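Local coordinates for protein probable Ni/Fe-hydrogenase 1 B-type cytochrome subunit (Escherichia coli K-12, PDB 6G94) that probably serves as the haem-binding membrane b-type cytochrome that takes up electrons from Ni/Fe-hydrogenase 1 at the inner membrane, at residues Val167-Phe170 with Tyr171-Gly175. Residues are numbered along the deposited sequence; the frame is centred on the assembly and turned at random.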
# COMPACT_ATOMS: atom_id res chain seq x y z
N VAL I 167 -9.18 39.84 -22.30
CA VAL I 167 -9.17 39.45 -20.93
C VAL I 167 -9.89 40.51 -20.10
O VAL I 167 -10.78 40.19 -19.35
CB VAL I 167 -7.73 39.20 -20.48
CG1 VAL I 167 -7.61 39.15 -18.96
CG2 VAL I 167 -7.24 37.91 -21.09
N GLU I 168 -9.52 41.77 -20.28
CA GLU I 168 -10.12 42.87 -19.54
C GLU I 168 -11.60 42.97 -19.84
O GLU I 168 -12.38 43.33 -18.97
CB GLU I 168 -9.42 44.19 -19.84
CG GLU I 168 -7.91 44.09 -19.85
CD GLU I 168 -7.21 45.40 -20.14
OE1 GLU I 168 -7.90 46.42 -20.24
OE2 GLU I 168 -5.97 45.44 -20.26
N PHE I 169 -11.97 42.65 -21.08
CA PHE I 169 -13.34 42.64 -21.49
C PHE I 169 -14.16 41.62 -20.69
O PHE I 169 -15.18 41.95 -20.13
CB PHE I 169 -13.46 42.36 -22.99
CG PHE I 169 -14.85 42.04 -23.43
CD1 PHE I 169 -15.78 43.05 -23.58
CD2 PHE I 169 -15.23 40.74 -23.59
CE1 PHE I 169 -17.07 42.76 -23.93
CE2 PHE I 169 -16.52 40.44 -23.94
CZ PHE I 169 -17.44 41.46 -24.12
N PHE I 170 -13.70 40.39 -20.65
CA PHE I 170 -14.36 39.38 -19.85
C PHE I 170 -14.41 39.73 -18.37
O PHE I 170 -15.34 39.34 -17.69
CB PHE I 170 -13.75 38.03 -20.12
CG PHE I 170 -14.24 37.41 -21.37
CD1 PHE I 170 -15.54 36.98 -21.47
CD2 PHE I 170 -13.44 37.31 -22.49
CE1 PHE I 170 -16.03 36.43 -22.65
CE2 PHE I 170 -13.92 36.76 -23.67
CZ PHE I 170 -15.21 36.32 -23.76
N TYR I 171 -13.43 40.48 -17.88
CA TYR I 171 -13.46 41.00 -16.50
C TYR I 171 -14.51 42.10 -16.38
O TYR I 171 -15.18 42.21 -15.36
CB TYR I 171 -12.07 41.54 -16.05
CG TYR I 171 -11.16 40.49 -15.43
CD1 TYR I 171 -10.35 39.67 -16.21
CD2 TYR I 171 -11.13 40.31 -14.05
CE1 TYR I 171 -9.53 38.71 -15.65
CE2 TYR I 171 -10.31 39.35 -13.46
CZ TYR I 171 -9.52 38.56 -14.26
OH TYR I 171 -8.70 37.61 -13.69
N TRP I 172 -14.65 42.89 -17.43
CA TRP I 172 -15.61 43.99 -17.48
C TRP I 172 -17.03 43.42 -17.48
O TRP I 172 -17.91 43.94 -16.82
CB TRP I 172 -15.33 44.87 -18.70
CG TRP I 172 -16.26 46.03 -18.85
CD1 TRP I 172 -16.21 47.23 -18.18
CD2 TRP I 172 -17.38 46.13 -19.75
NE1 TRP I 172 -17.23 48.05 -18.60
CE2 TRP I 172 -17.97 47.40 -19.56
CE3 TRP I 172 -17.95 45.25 -20.70
CZ2 TRP I 172 -19.11 47.83 -20.27
CZ3 TRP I 172 -19.09 45.68 -21.40
CH2 TRP I 172 -19.65 46.96 -21.18
N THR I 173 -17.23 42.34 -18.23
CA THR I 173 -18.40 41.45 -18.15
C THR I 173 -18.80 41.06 -16.72
O THR I 173 -19.95 40.71 -16.45
CB THR I 173 -18.09 40.20 -19.00
OG1 THR I 173 -18.44 40.49 -20.35
CG2 THR I 173 -18.78 38.90 -18.53
N GLY I 174 -17.84 41.16 -15.80
CA GLY I 174 -18.05 40.67 -14.45
C GLY I 174 -17.61 39.23 -14.36
O GLY I 174 -18.14 38.46 -13.55
N GLY I 175 -16.63 38.85 -15.18
CA GLY I 175 -16.09 37.50 -15.16
C GLY I 175 -14.59 37.43 -15.05
O GLY I 175 -13.94 38.41 -14.69
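Val167 CG1 lies alongside the Tyr171 ring, 3.9 Å from Tyr171 CE1, one turn on in the short helix 166-172. The valine branch that touches is the one anti to the backbone N (chi1 164°). Val167 O accepts a hydrogen bond from Tyr171 N and also sits at the ring edge, in its plane, 3.2 Å from Tyr171 CD1. Gly175 O lies over one face of the same ring, offset toward the rim. On another side of the helix, Phe169 and Trp172 both swing out with CG anti to the backbone N (chi1 168° for Phe169), and Phe169 CE1 meets Trp172 CE3 obliquely at 4.2 Å. Thr173 OG1 stands over one face of the Phe169 ring, 4.0 Å from Phe169 CZ. A Schellman motif ends the helix. Gly175 N bonds to Phe170 O at 2.9 Å, Gly174 N bonds to Tyr171 O, and Gly174 has positive phi. Tyr171 OH hydrogen-bonds an acidic side chain of another protein chain, and Glu168 OE2 forms a salt bridge to a basic side chain of that other chain. The short helix, predicted to lie on the periplasmic side, packs against helix 177-203: Val167 touches Ile180, and Phe170 meets Asp179, Ile180 and the Trp183 ring.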